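Local coordinates for mannan endo-1,4-beta-mannosidase (PDB 3CBW), which hydrolyses internal beta-1,4-mannosidic linkages in mannan, galactomannan and glucomannan, serving glucomannan breakdown as a secreted enzyme, at residues Val246-Tyr251 with Lys269-Thr274. The protein carries 3 engineered substitutions. Sequence-based numbering, arbitrary orientation.
Sequences VGLDAY and KPFAFT
The hydroxyl OG1 of T274 gives its proton to OD1 of D249 over 2.7 Å, meeting that oxygen nearly along its C-O axis. With chi1 at 45°, OG1 sits between the backbone N and carbonyl carbon of T274, turned back to D249, while CG2 lies over the backbone of G247, 4.0 Å from its CA. A CB on G247 would run into A272 O and that methyl, so glycine fits the place. The other carboxylate oxygen of D249, OD2, pairs with R172 in a salt bridge and lies close to E176 and E275, by similarity the proton donor and nucleophile. The two strands run parallel, their short axes 27° apart. V246 N donates to P270 O, A272 N to V246 O at 2.9 Å, and L248 N to A272 O at 3.0 Å; the last link, T274 N to L248 O, is bent and weak. V246, L248, F271 and F273 point to the opposite sheet face from A272. F271 holds CG anti to its backbone N (chi1 173°), which sends the ring across to L248, whose CD1 meets CZ of F271 at 3.8 Å, at the ring edge. The F271 rim also rests over one face of F273, with CE2 of F271 3.8 Å above that plane. L264 of helix 261-265 covers V246, L248 and F271. An alanine in place of F271 would probably open a gap under that helix, with the L248 methyl and one face of F273 losing the ring that packs on them. Strand, covering helix and strand form a right-handed beta-alpha-beta unit of the TIM barrel of glycoside hydrolase family 26, at whose C-terminal strand ends D249 lies beside the probable catalytic glutamates.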
ATOM      1  N   VAL A 246      -3.864  -5.177   7.036  1.00  7.28           N
ATOM      2  CA  VAL A 246      -4.430  -5.926   5.913  1.00  7.58           C
ATOM      3  C   VAL A 246      -5.373  -5.016   5.142  1.00  7.15           C
ATOM      4  O   VAL A 246      -5.915  -4.049   5.696  1.00  7.46           O
ATOM      5  CB  VAL A 246      -5.170  -7.211   6.370  1.00  7.59           C
ATOM      6  CG1 VAL A 246      -4.185  -8.154   7.033  1.00  8.10           C
ATOM      7  CG2 VAL A 246      -6.350  -6.893   7.329  1.00  8.42           C
ATOM      8  N   GLY A 247      -5.595  -5.303   3.869  1.00  7.17           N
ATOM      9  CA  GLY A 247      -6.506  -4.452   3.139  1.00  7.62           C
ATOM     10  C   GLY A 247      -6.845  -4.966   1.773  1.00  7.48           C
ATOM     11  O   GLY A 247      -6.314  -5.975   1.326  1.00  8.31           O
ATOM     12  N   LEU A 248      -7.733  -4.243   1.102  1.00  7.78           N
ATOM     13  CA  LEU A 248      -8.171  -4.592  -0.241  1.00  7.86           C
ATOM     14  C   LEU A 248      -7.834  -3.516  -1.239  1.00  7.72           C
ATOM     15  O   LEU A 248      -8.094  -2.336  -0.992  1.00  7.58           O
ATOM     16  CB  LEU A 248      -9.687  -4.799  -0.266  1.00  8.44           C
ATOM     17  CG  LEU A 248     -10.189  -6.016   0.506  1.00  9.22           C
ATOM     18  CD1 LEU A 248     -11.692  -5.977   0.664  1.00 10.98           C
ATOM     19  CD2 LEU A 248      -9.773  -7.322  -0.177  1.00 10.74           C
ATOM     20  N   ASP A 249      -7.272  -3.943  -2.365  1.00  7.58           N
ATOM     21  CA  ASP A 249      -7.243  -3.136  -3.574  1.00  8.06           C
ATOM     22  C   ASP A 249      -8.572  -3.374  -4.298  1.00  8.58           C
ATOM     23  O   ASP A 249      -8.855  -4.489  -4.733  1.00  9.26           O
ATOM     24  CB  ASP A 249      -6.077  -3.541  -4.466  1.00  8.01           C
ATOM     25  CG  ASP A 249      -4.720  -3.072  -3.934  1.00  7.85           C
ATOM     26  OD1 ASP A 249      -4.613  -2.688  -2.753  1.00  8.59           O
ATOM     27  OD2 ASP A 249      -3.750  -3.074  -4.730  1.00  8.61           O
ATOM     28  N   ALA A 250      -9.386  -2.327  -4.400  1.00  9.03           N
ATOM     29  CA  ALA A 250     -10.788  -2.445  -4.822  1.00 10.61           C
ATOM     30  C   ALA A 250     -11.094  -1.458  -5.937  1.00 11.01           C
ATOM     31  O   ALA A 250     -11.111  -0.247  -5.711  1.00 10.69           O
ATOM     32  CB  ALA A 250     -11.731  -2.209  -3.627  1.00 11.92           C
ATOM     33  N   TYR A 251     -11.302  -1.988  -7.133  1.00 11.26           N
ATOM     34  CA  TYR A 251     -11.763  -1.185  -8.261  1.00 11.62           C
ATOM     35  C   TYR A 251     -13.137  -1.701  -8.623  1.00 11.85           C
ATOM     36  O   TYR A 251     -13.310  -2.876  -8.888  1.00 12.74           O
ATOM     37  CB  TYR A 251     -10.788  -1.260  -9.441  1.00 12.61           C
ATOM     38  CG  TYR A 251      -9.501  -0.537  -9.132  1.00 13.59           C
ATOM     39  CD1 TYR A 251      -9.327   0.805  -9.480  1.00 14.73           C
ATOM     40  CD2 TYR A 251      -8.478  -1.175  -8.424  1.00 13.94           C
ATOM     41  CE1 TYR A 251      -8.149   1.487  -9.158  1.00 15.35           C
ATOM     42  CE2 TYR A 251      -7.294  -0.499  -8.097  1.00 13.86           C
ATOM     43  CZ  TYR A 251      -7.143   0.827  -8.468  1.00 13.80           C
ATOM     44  OH  TYR A 251      -5.997   1.516  -8.156  1.00 15.31           O
ATOM     45  N   LYS A 269      -6.026  -7.751  12.353  1.00 11.25           N
ATOM     46  CA  LYS A 269      -5.118  -6.669  11.992  1.00 10.16           C
ATOM     47  C   LYS A 269      -5.992  -5.520  11.522  1.00  9.25           C
ATOM     48  O   LYS A 269      -7.071  -5.763  10.969  1.00  9.46           O
ATOM     49  CB  LYS A 269      -4.204  -7.080  10.829  1.00 10.17           C
ATOM     50  CG  LYS A 269      -3.293  -8.269  11.107  1.00 10.27           C
ATOM     51  CD  LYS A 269      -2.117  -7.904  11.993  1.00  9.52           C
ATOM     52  CE  LYS A 269      -1.204  -9.099  12.215  1.00 10.66           C
ATOM     53  NZ  LYS A 269       0.041  -8.658  12.938  1.00  9.98           N
ATOM     54  N   PRO A 270      -5.543  -4.267  11.715  1.00  8.62           N
ATOM     55  CA  PRO A 270      -6.284  -3.136  11.163  1.00  8.50           C
ATOM     56  C   PRO A 270      -6.470  -3.316   9.658  1.00  7.95           C
ATOM     57  O   PRO A 270      -5.582  -3.850   8.975  1.00  8.47           O
ATOM     58  CB  PRO A 270      -5.388  -1.930  11.490  1.00  8.96           C
ATOM     59  CG  PRO A 270      -4.668  -2.350  12.715  1.00 10.01           C
ATOM     60  CD  PRO A 270      -4.368  -3.817  12.482  1.00  9.09           C
ATOM     61  N   PHE A 271      -7.612  -2.845   9.159  1.00  8.01           N
ATOM     62  CA  PHE A 271      -8.037  -3.026   7.776  1.00  7.99           C
ATOM     63  C   PHE A 271      -8.091  -1.685   7.041  1.00  7.30           C
ATOM     64  O   PHE A 271      -8.546  -0.689   7.602  1.00  7.68           O
ATOM     65  CB  PHE A 271      -9.435  -3.677   7.751  1.00  8.30           C
ATOM     66  CG  PHE A 271     -10.036  -3.760   6.376  1.00  7.44           C
ATOM     67  CD1 PHE A 271      -9.812  -4.867   5.569  1.00  8.44           C
ATOM     68  CD2 PHE A 271     -10.785  -2.702   5.863  1.00  9.08           C
ATOM     69  CE1 PHE A 271     -10.336  -4.905   4.284  1.00  9.00           C
ATOM     70  CE2 PHE A 271     -11.295  -2.734   4.581  1.00 10.02           C
ATOM     71  CZ  PHE A 271     -11.085  -3.828   3.800  1.00  9.48           C
ATOM     72  N   ALA A 272      -7.655  -1.679   5.784  1.00  7.33           N
ATOM     73  CA  ALA A 272      -7.730  -0.481   4.950  1.00  7.36           C
ATOM     74  C   ALA A 272      -8.137  -0.814   3.530  1.00  7.43           C
ATOM     75  O   ALA A 272      -7.984  -1.955   3.082  1.00  7.49           O
ATOM     76  CB  ALA A 272      -6.387   0.232   4.944  1.00  7.80           C
ATOM     77  N   PHE A 273      -8.698   0.171   2.838  1.00  6.90           N
ATOM     78  CA  PHE A 273      -8.845   0.091   1.385  1.00  6.65           C
ATOM     79  C   PHE A 273      -7.575   0.634   0.751  1.00  7.07           C
ATOM     80  O   PHE A 273      -7.392   1.843   0.591  1.00  7.98           O
ATOM     81  CB  PHE A 273     -10.098   0.834   0.909  1.00  7.72           C
ATOM     82  CG  PHE A 273     -11.352   0.033   1.116  1.00  7.57           C
ATOM     83  CD1 PHE A 273     -11.581  -1.102   0.343  1.00  8.97           C
ATOM     84  CD2 PHE A 273     -12.251   0.343   2.114  1.00  8.18           C
ATOM     85  CE1 PHE A 273     -12.699  -1.893   0.542  1.00 10.18           C
ATOM     86  CE2 PHE A 273     -13.393  -0.445   2.307  1.00  9.63           C
ATOM     87  CZ  PHE A 273     -13.599  -1.569   1.525  1.00 10.13           C
ATOM     88  N   THR A 274      -6.658  -0.286   0.487  1.00  7.16           N
ATOM     89  CA  THR A 274      -5.282   0.045   0.172  1.00  7.50           C
ATOM     90  C   THR A 274      -5.098   0.609  -1.236  1.00  7.69           C
ATOM     91  O   THR A 274      -4.080   1.240  -1.503  1.00  7.81           O
ATOM     92  CB  THR A 274      -4.394  -1.174   0.435  1.00  7.69           C
ATOM     93  OG1 THR A 274      -5.018  -2.337  -0.112  1.00  8.36           O
ATOM     94  CG2 THR A 274      -4.221  -1.378   1.931  1.00  8.97           C
TER